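Side-chain contacts in 4-amino-4-deoxy-L-arabinose transferase or related glycosyltransferases of PMT family (Cupriavidus metallidurans, PDB 5EZM), which probably transfers 4-amino-4-deoxy-L-arabinose from a polyprenyl-phosphate carrier to lipid A in the bacterial membrane: residues L218-L223 against A327-I332; A129-G134 against P181-A186; P482-Q487 against R520-V525. One frame throughout, in Å; residues are numbered along the deposited sequence.

How the contacts relate
Contacts 1 and 2 belong to the membrane-embedded, helical part of this GT-C transferase and contact 3 to its small C-terminal domain, on the other side of the chain's centre. Contact 1 is buried and entirely apolar, a helix pair beside the bound prenyl lipid. About 20 Å from it between centres, contact 2 lies at the surface, where an arginine and a tryptophan at a helix end meet an interhelical loop. The two hold different helices, although helices 185-206 and 209-224 follow one another in sequence. Contact 3, about 48 Å from contact 1 between centres, is again mostly buried and apolar, but there a strand packs on a loop.

Contact 1: residues L218-L223 against A327-I332; sequences LVVYTL and AGIWAI. With DSL (mono-trans, octa-cis decaprenyl-phosphate), chain C.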
loop_
_atom_site.group_PDB
_atom_site.type_symbol
_atom_site.label_atom_id
_atom_site.label_comp_id
_atom_site.label_asym_id
_atom_site.label_seq_id
_atom_site.Cartn_x
_atom_site.Cartn_y
_atom_site.Cartn_z
ATOM N N LEU A 218 -7.521 12.275 18.858
ATOM C CA LEU A 218 -8.012 13.537 19.390
ATOM C C LEU A 218 -8.247 13.437 20.892
ATOM O O LEU A 218 -7.667 14.202 21.673
ATOM C CB LEU A 218 -9.287 13.956 18.660
ATOM C CG LEU A 218 -9.867 15.314 19.059
ATOM C CD1 LEU A 218 -8.779 16.376 19.091
ATOM C CD2 LEU A 218 -10.973 15.710 18.096
ATOM N N VAL A 219 -9.073 12.475 21.323
ATOM C CA VAL A 219 -9.464 12.442 22.733
ATOM C C VAL A 219 -8.244 12.212 23.612
ATOM O O VAL A 219 -8.047 12.909 24.616
ATOM C CB VAL A 219 -10.570 11.395 22.984
ATOM C CG1 VAL A 219 -11.867 11.821 22.314
ATOM C CG2 VAL A 219 -10.163 10.013 22.508
ATOM N N VAL A 220 -7.378 11.270 23.219
ATOM C CA VAL A 220 -6.125 11.048 23.937
ATOM C C VAL A 220 -5.379 12.364 24.103
ATOM O O VAL A 220 -4.934 12.715 25.204
ATOM C CB VAL A 220 -5.264 10.002 23.207
ATOM C CG1 VAL A 220 -3.945 9.804 23.936
ATOM C CG2 VAL A 220 -6.015 8.686 23.091
ATOM N N TYR A 221 -5.271 13.132 23.014
ATOM C CA TYR A 221 -4.626 14.438 23.094
ATOM C C TYR A 221 -5.270 15.293 24.176
ATOM O O TYR A 221 -4.590 15.777 25.088
ATOM C CB TYR A 221 -4.686 15.143 21.737
ATOM C CG TYR A 221 -4.040 16.513 21.740
ATOM C CD1 TYR A 221 -2.667 16.654 21.594
ATOM C CD2 TYR A 221 -4.805 17.663 21.893
ATOM C CE1 TYR A 221 -2.073 17.902 21.600
ATOM C CE2 TYR A 221 -4.221 18.914 21.898
ATOM C CZ TYR A 221 -2.855 19.030 21.754
ATOM O OH TYR A 221 -2.268 20.277 21.762
ATOM N N THR A 222 -6.597 15.443 24.124
ATOM C CA THR A 222 -7.267 16.301 25.093
ATOM C C THR A 222 -7.203 15.747 26.507
ATOM O O THR A 222 -7.549 16.468 27.449
ATOM C CB THR A 222 -8.725 16.528 24.691
ATOM O OG1 THR A 222 -9.479 15.330 24.912
ATOM C CG2 THR A 222 -8.812 16.916 23.222
ATOM N N LEU A 223 -6.771 14.497 26.684
ATOM C CA LEU A 223 -6.558 13.968 28.023
ATOM C C LEU A 223 -5.150 14.238 28.527
ATOM O O LEU A 223 -4.945 14.350 29.743
ATOM C CB LEU A 223 -6.837 12.464 28.054
ATOM C CG LEU A 223 -8.269 12.049 27.717
ATOM C CD1 LEU A 223 -8.453 10.547 27.885
ATOM C CD2 LEU A 223 -9.268 12.818 28.568
ATOM N N ALA A 327 1.511 14.972 16.763
ATOM C CA ALA A 327 2.069 13.939 15.896
ATOM C C ALA A 327 2.480 12.709 16.698
ATOM O O ALA A 327 2.255 11.572 16.264
ATOM C CB ALA A 327 3.261 14.495 15.117
ATOM N N GLY A 328 3.077 12.919 17.872
ATOM C CA GLY A 328 3.486 11.793 18.693
ATOM C C GLY A 328 2.313 10.978 19.200
ATOM O O GLY A 328 2.362 9.746 19.209
ATOM N N ILE A 329 1.243 11.651 19.632
ATOM C CA ILE A 329 0.044 10.932 20.049
ATOM C C ILE A 329 -0.606 10.245 18.856
ATOM O O ILE A 329 -1.208 9.173 18.996
ATOM C CB ILE A 329 -0.924 11.891 20.766
ATOM C CG1 ILE A 329 -0.303 12.376 22.077
ATOM C CG2 ILE A 329 -2.260 11.219 21.031
ATOM C CD1 ILE A 329 -1.174 13.337 22.853
ATOM N N TRP A 330 -0.494 10.837 17.666
ATOM C CA TRP A 330 -0.930 10.168 16.445
ATOM C C TRP A 330 -0.221 8.828 16.281
ATOM O O TRP A 330 -0.856 7.764 16.275
ATOM C CB TRP A 330 -0.666 11.089 15.251
ATOM C CG TRP A 330 -1.120 10.580 13.921
ATOM C CD1 TRP A 330 -0.441 9.739 13.089
ATOM C CD2 TRP A 330 -2.341 10.909 13.252
ATOM N NE1 TRP A 330 -1.172 9.513 11.947
ATOM C CE2 TRP A 330 -2.343 10.221 12.025
ATOM C CE3 TRP A 330 -3.439 11.710 13.577
ATOM C CZ2 TRP A 330 -3.399 10.310 11.123
ATOM C CZ3 TRP A 330 -4.483 11.796 12.679
ATOM C CH2 TRP A 330 -4.456 11.102 11.469
ATOM N N ALA A 331 1.111 8.865 16.193
ATOM C CA ALA A 331 1.885 7.650 15.951
ATOM C C ALA A 331 1.685 6.625 17.063
ATOM O O ALA A 331 1.430 5.444 16.796
ATOM C CB ALA A 331 3.364 8.000 15.797
ATOM N N ILE A 332 1.798 7.058 18.321
ATOM C CA ILE A 332 1.731 6.119 19.439
ATOM C C ILE A 332 0.329 5.533 19.563
ATOM O O ILE A 332 0.158 4.316 19.708
ATOM C CB ILE A 332 2.171 6.803 20.745
ATOM C CG1 ILE A 332 3.632 7.246 20.654
ATOM C CG2 ILE A 332 1.977 5.863 21.927
ATOM C CD1 ILE A 332 4.070 8.147 21.796
HETATM C C21 DSL C . -5.552 14.152 15.476
HETATM C C22 DSL C . -6.477 14.718 14.413
HETATM C C23 DSL C . -5.944 14.994 13.012
HETATM C C24 DSL C . -7.760 14.973 14.713
HETATM C C25 DSL C . -8.714 15.548 13.634
HETATM C C26 DSL C . -10.053 14.763 13.703
HETATM C C27 DSL C . -11.239 15.759 13.938
HETATM C C28 DSL C . -11.105 17.235 13.492
HETATM C C29 DSL C . -12.372 15.328 14.527
HETATM C C30 DSL C . -12.504 13.848 14.969
HETATM C C31 DSL C . -13.493 13.735 16.178
HETATM C C32 DSL C . -14.594 12.659 15.870
HETATM C C33 DSL C . -15.805 13.020 14.989
HETATM C C34 DSL C . -14.486 11.413 16.390
#
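Tyr221 and Ile329 mark the closest approach of two helical segments, 218-223 and 327-332, with their CA atoms 6.6 Å apart. Both segments are helical throughout, 218-223 running into the last turn of its helix; no hydrogen bond crosses between them, and the pair is joined by apolar side-chain packing.

Ile329 carries most of it by reaching across with two branches. Its CG2, set anti to the backbone N, meets Val220, with CG2 to Val220 CG1 at 3.6 Å. The other branch continues through CG1 with an extended second torsion (chi2 179°), which lays CD1 against the partner helix: Ile329 CD1 stands 3.6 Å from Tyr221 CA and 3.8 Å from Tyr221 CD1. The isoleucine thus fits between the valine and the root of the tyrosine, crossing the latter side chain at about a right angle. The ring then leads away from Ile329, and its OH is hydrogen-bonded to the backbone N of Arg322.

The same helices border the decaprenyl-phosphate. Trp330 CZ3 lies 3.5 Å from C23 of the lipid, whose C21 sits at the ring edge, while Leu218 CD2 touches C31 at 3.7 Å; the indole NE1 is held by Pro351 O. Around this pair, helix 230-233 packs against Leu218 and Tyr221, helix 352-365 covers Trp330, and Val217 and Val224 of helix 209-224 complete the seat of Ile329.

Contact 2: residues A129-G134 against P181-A186; sequences ARRWFG and PDASVA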
loop_
_atom_site.group_PDB
_atom_site.type_symbol
_atom_site.label_atom_id
_atom_site.label_comp_id
_atom_site.label_asym_id
_atom_site.label_seq_id
_atom_site.Cartn_x
_atom_site.Cartn_y
_atom_site.Cartn_z
ATOM N N ALA A 129 4.956 20.898 8.663
ATOM C CA ALA A 129 6.264 21.110 9.272
ATOM C C ALA A 129 6.778 22.517 9.000
ATOM O O ALA A 129 7.285 23.185 9.907
ATOM C CB ALA A 129 7.258 20.068 8.759
ATOM N N ARG A 130 6.650 22.988 7.755
ATOM C CA ARG A 130 7.107 24.335 7.427
ATOM C C ARG A 130 6.308 25.385 8.183
ATOM O O ARG A 130 6.859 26.403 8.620
ATOM C CB ARG A 130 7.010 24.576 5.921
ATOM N N ARG A 131 5.006 25.151 8.356
ATOM C CA ARG A 131 4.169 26.103 9.078
ATOM C C ARG A 131 4.587 26.209 10.540
ATOM O O ARG A 131 4.793 27.312 11.059
ATOM C CB ARG A 131 2.703 25.692 8.964
ATOM C CG ARG A 131 1.729 26.614 9.675
ATOM C CD ARG A 131 1.711 27.991 9.040
ATOM N NE ARG A 131 0.503 28.733 9.387
ATOM C CZ ARG A 131 0.303 30.012 9.090
ATOM N NH1 ARG A 131 1.237 30.695 8.443
ATOM N NH2 ARG A 131 -0.826 30.609 9.444
ATOM N N TRP A 132 4.727 25.070 11.221
ATOM C CA TRP A 132 4.967 25.092 12.661
ATOM C C TRP A 132 6.438 25.202 13.037
ATOM O O TRP A 132 6.758 25.823 14.057
ATOM C CB TRP A 132 4.381 23.839 13.316
ATOM C CG TRP A 132 2.907 23.909 13.540
ATOM C CD1 TRP A 132 1.934 23.345 12.769
ATOM C CD2 TRP A 132 2.233 24.579 14.611
ATOM N NE1 TRP A 132 0.695 23.622 13.292
ATOM C CE2 TRP A 132 0.852 24.379 14.424
ATOM C CE3 TRP A 132 2.664 25.327 15.709
ATOM C CZ2 TRP A 132 -0.102 24.897 15.296
ATOM C CZ3 TRP A 132 1.716 25.845 16.573
ATOM C CH2 TRP A 132 0.349 25.628 16.361
ATOM N N PHE A 133 7.342 24.619 12.250
ATOM C CA PHE A 133 8.739 24.531 12.646
ATOM C C PHE A 133 9.717 25.164 11.667
ATOM O O PHE A 133 10.910 25.241 11.983
ATOM C CB PHE A 133 9.130 23.063 12.869
ATOM C CG PHE A 133 8.208 22.331 13.800
ATOM C CD1 PHE A 133 8.184 22.635 15.150
ATOM C CD2 PHE A 133 7.365 21.339 13.326
ATOM C CE1 PHE A 133 7.339 21.963 16.011
ATOM C CE2 PHE A 133 6.520 20.662 14.182
ATOM C CZ PHE A 133 6.505 20.975 15.527
ATOM N N GLY A 134 9.268 25.613 10.505
ATOM C CA GLY A 134 10.112 26.375 9.605
ATOM C C GLY A 134 10.559 25.563 8.404
ATOM O O GLY A 134 10.268 24.373 8.267
ATOM N N PRO A 181 -1.894 29.580 15.537
ATOM C CA PRO A 181 -2.477 30.855 15.990
ATOM C C PRO A 181 -2.399 31.960 14.952
ATOM O O PRO A 181 -3.338 32.756 14.833
ATOM C CB PRO A 181 -1.653 31.191 17.241
ATOM C CG PRO A 181 -1.076 29.889 17.687
ATOM C CD PRO A 181 -0.825 29.108 16.432
ATOM N N ASP A 182 -1.309 32.027 14.185
ATOM C CA ASP A 182 -1.134 33.083 13.185
ATOM C C ASP A 182 -2.038 32.913 11.953
ATOM O O ASP A 182 -1.797 33.594 10.944
ATOM C CB ASP A 182 0.331 33.152 12.752
ATOM C CG ASP A 182 1.256 33.565 13.883
ATOM O OD1 ASP A 182 0.830 34.377 14.733
ATOM O OD2 ASP A 182 2.409 33.082 13.924
ATOM N N ALA A 183 -3.048 32.048 11.992
ATOM C CA ALA A 183 -3.990 31.890 10.896
ATOM C C ALA A 183 -5.298 32.594 11.230
ATOM O O ALA A 183 -5.733 32.604 12.386
ATOM C CB ALA A 183 -4.251 30.410 10.608
ATOM N N SER A 184 -5.921 33.182 10.213
ATOM C CA SER A 184 -7.188 33.868 10.404
ATOM C C SER A 184 -8.319 32.858 10.598
ATOM O O SER A 184 -8.162 31.653 10.386
ATOM C CB SER A 184 -7.488 34.778 9.213
ATOM O OG SER A 184 -7.560 34.034 8.007
ATOM N N VAL A 185 -9.481 33.374 11.009
ATOM C CA VAL A 185 -10.653 32.518 11.177
ATOM C C VAL A 185 -11.040 31.878 9.849
ATOM O O VAL A 185 -11.483 30.725 9.804
ATOM C CB VAL A 185 -11.820 33.321 11.785
ATOM C CG1 VAL A 185 -13.035 32.427 11.987
ATOM C CG2 VAL A 185 -11.396 33.950 13.099
ATOM N N ALA A 186 -10.872 32.615 8.747
ATOM C CA ALA A 186 -11.128 32.043 7.429
ATOM C C ALA A 186 -10.151 30.915 7.119
ATOM O O ALA A 186 -10.538 29.887 6.549
ATOM C CB ALA A 186 -11.047 33.131 6.360
#
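Arg131, Trp132 and Pro181 make most of this contact, in which residues near the C-terminal end of helix 112-133 in the GT-C membrane domain meet the loop leading from helix 160-178 into helix 185-206. It lies at the surface, and the two backbones stay well apart: the nearest CA atoms, those of Arg131 and Asp182, are 9.7 Å from each other. Long side chains have to span the interval.

Trp132 does so with the six-membered part of its indole, whose CH2 comes to 3.7 Å from Pro181 CD. The two side chains cross at about a right angle, and the CD corner of the proline meets the far end of the indole. The pyrrole N-H of the same indole is fixed separately, NE1 giving a hydrogen bond to Leu176 O, and the ring also meets that of His180, in the same loop just before Pro181. Pro323 of helix 323-339 packs on the indole as well.

The Arg131 chain sets out with CG trans to the main-chain nitrogen (chi1 -180°), bends at chi2 (65°) and then straightens, a course that brings the guanidinium to the loop beyond the proline. A bound MPG lipid also touches Arg131. At the end of the arginine, NH2 lies 3.5 Å from Asp182 O, while the Ala183 methyl approaches from the edge of the guanidinium, with CB 3.6 Å from NH2.

Contact 3: residues P482-Q487 against R520-V525; sequences PLYGVQ and RVVPDV
Strand 483-486, in the five-stranded mixed sheet of the C-terminal domain, meets segment 520-525 through Tyr484 and Val486; Val522 of the loop and Val525 at the start of the next helix pack against it. Tyr484 is the first point of touch. Its CG is anti to the carbonyl carbon (chi1 -62°), and the ring leans over to the loop, where CE1 lies 3.7 Å and CD1 4.0 Å from Val522 CG2; the two side chains cross at about a right angle. Pro482 CB covers one face of the phenol ring, offset toward its rim, and Phe528 meets the ring edge-to-face.

This loop is part of a beta-alpha-beta crossover. The chain leaves strand 502-504, runs through helices 511-516 and 525-534, and returns in strand 539-542, and both strands lie parallel to and flank 483-486 in the sheet. The connection therefore passes over the strand it skips; residues 520-524 belong to the link between its two helices, and Val525 opens the second.

At the start of helix 525-534, after Asp524 at the N-cap position, Val525 divides its methyls between two partners. CG1 faces Val486 CG1 at a loose 4.3 Å. CG2 meets Gln487, which leaves the strand in a left-handed backbone conformation and extends its side chain beyond CG (chi2 -175°) across the valine; Gln487 CD is 3.9 Å from Val525 CG2. Leu531 of the same helix packs against Tyr484 and Val522.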
loop_
_atom_site.group_PDB
_atom_site.type_symbol
_atom_site.label_atom_id
_atom_site.label_comp_id
_atom_site.label_asym_id
_atom_site.label_seq_id
_atom_site.Cartn_x
_atom_site.Cartn_y
_atom_site.Cartn_z
ATOM N N PRO A 482 -15.398 -19.373 -20.666
ATOM C CA PRO A 482 -15.161 -19.377 -19.222
ATOM C C PRO A 482 -13.713 -19.711 -18.908
ATOM O O PRO A 482 -13.052 -20.470 -19.623
ATOM C CB PRO A 482 -16.103 -20.471 -18.703
ATOM C CG PRO A 482 -17.051 -20.743 -19.812
ATOM C CD PRO A 482 -16.319 -20.445 -21.075
ATOM N N LEU A 483 -13.218 -19.126 -17.824
ATOM C CA LEU A 483 -11.920 -19.478 -17.256
ATOM C C LEU A 483 -12.184 -19.850 -15.798
ATOM O O LEU A 483 -12.173 -18.992 -14.909
ATOM C CB LEU A 483 -10.918 -18.339 -17.393
ATOM C CG LEU A 483 -9.547 -18.595 -16.760
ATOM C CD1 LEU A 483 -8.848 -19.778 -17.420
ATOM C CD2 LEU A 483 -8.680 -17.343 -16.813
ATOM N N TYR A 484 -12.443 -21.133 -15.562
ATOM C CA TYR A 484 -12.808 -21.591 -14.230
ATOM C C TYR A 484 -11.623 -21.502 -13.278
ATOM O O TYR A 484 -10.496 -21.863 -13.625
ATOM C CB TYR A 484 -13.314 -23.030 -14.279
ATOM C CG TYR A 484 -14.556 -23.228 -15.112
ATOM C CD1 TYR A 484 -15.800 -22.834 -14.643
ATOM C CD2 TYR A 484 -14.487 -23.825 -16.362
ATOM C CE1 TYR A 484 -16.936 -23.018 -15.397
ATOM C CE2 TYR A 484 -15.618 -24.015 -17.123
ATOM C CZ TYR A 484 -16.841 -23.611 -16.638
ATOM O OH TYR A 484 -17.974 -23.800 -17.396
ATOM N N GLY A 485 -11.886 -21.014 -12.072
ATOM C CA GLY A 485 -10.908 -21.069 -11.007
ATOM C C GLY A 485 -11.233 -22.210 -10.068
ATOM O O GLY A 485 -12.074 -22.067 -9.176
ATOM N N VAL A 486 -10.586 -23.353 -10.270
ATOM C CA VAL A 486 -10.919 -24.565 -9.532
ATOM C C VAL A 486 -10.304 -24.502 -8.143
ATOM O O VAL A 486 -9.153 -24.910 -7.943
ATOM C CB VAL A 486 -10.449 -25.817 -10.293
ATOM C CG1 VAL A 486 -11.019 -27.073 -9.649
ATOM C CG2 VAL A 486 -10.856 -25.723 -11.758
ATOM N N GLN A 487 -11.072 -23.992 -7.179
ATOM C CA GLN A 487 -10.608 -23.815 -5.802
ATOM C C GLN A 487 -9.288 -23.051 -5.754
ATOM O O GLN A 487 -8.370 -23.390 -5.003
ATOM C CB GLN A 487 -10.495 -25.160 -5.085
ATOM C CG GLN A 487 -11.840 -25.806 -4.803
ATOM C CD GLN A 487 -11.721 -27.072 -3.980
ATOM O OE1 GLN A 487 -10.700 -27.763 -4.021
ATOM N NE2 GLN A 487 -12.765 -27.380 -3.220
ATOM N N ARG A 520 -23.569 -17.185 -11.344
ATOM C CA ARG A 520 -22.308 -16.764 -11.937
ATOM C C ARG A 520 -21.135 -17.616 -11.469
ATOM O O ARG A 520 -19.979 -17.266 -11.736
ATOM C CB ARG A 520 -22.043 -15.292 -11.612
ATOM C CG ARG A 520 -23.265 -14.398 -11.735
ATOM C CD ARG A 520 -22.987 -13.009 -11.181
ATOM N NE ARG A 520 -22.058 -12.254 -12.015
ATOM C CZ ARG A 520 -22.420 -11.268 -12.830
ATOM N NH1 ARG A 520 -23.695 -10.914 -12.915
ATOM N NH2 ARG A 520 -21.508 -10.633 -13.554
ATOM N N VAL A 521 -21.404 -18.727 -10.789
ATOM C CA VAL A 521 -20.372 -19.483 -10.087
ATOM C C VAL A 521 -20.774 -20.954 -10.063
ATOM O O VAL A 521 -21.960 -21.286 -9.967
ATOM C CB VAL A 521 -20.163 -18.907 -8.666
ATOM C CG1 VAL A 521 -19.706 -19.972 -7.686
ATOM C CG2 VAL A 521 -19.162 -17.762 -8.705
ATOM N N VAL A 522 -19.787 -21.835 -10.180
ATOM C CA VAL A 522 -19.986 -23.267 -9.989
ATOM C C VAL A 522 -19.858 -23.555 -8.495
ATOM O O VAL A 522 -18.807 -23.250 -7.909
ATOM C CB VAL A 522 -18.978 -24.094 -10.796
ATOM C CG1 VAL A 522 -19.402 -25.554 -10.842
ATOM C CG2 VAL A 522 -18.829 -23.527 -12.201
ATOM N N PRO A 523 -20.880 -24.127 -7.850
ATOM C CA PRO A 523 -20.827 -24.255 -6.384
ATOM C C PRO A 523 -19.731 -25.179 -5.894
ATOM O O PRO A 523 -19.026 -24.839 -4.938
ATOM C CB PRO A 523 -22.221 -24.796 -6.027
ATOM C CG PRO A 523 -23.065 -24.570 -7.237
ATOM C CD PRO A 523 -22.136 -24.650 -8.402
ATOM N N ASP A 524 -19.572 -26.343 -6.517
ATOM C CA ASP A 524 -18.612 -27.338 -6.068
ATOM C C ASP A 524 -17.934 -27.959 -7.278
ATOM O O ASP A 524 -18.426 -27.869 -8.406
ATOM C CB ASP A 524 -19.287 -28.422 -5.219
ATOM C CG ASP A 524 -20.468 -29.058 -5.924
ATOM O OD1 ASP A 524 -21.059 -28.404 -6.810
ATOM O OD2 ASP A 524 -20.809 -30.212 -5.593
ATOM N N VAL A 525 -16.791 -28.601 -7.027
ATOM C CA VAL A 525 -16.023 -29.208 -8.111
ATOM C C VAL A 525 -16.816 -30.324 -8.778
ATOM O O VAL A 525 -16.664 -30.574 -9.980
ATOM C CB VAL A 525 -14.665 -29.713 -7.577
ATOM C CG1 VAL A 525 -13.795 -30.232 -8.713
ATOM C CG2 VAL A 525 -13.949 -28.606 -6.814
#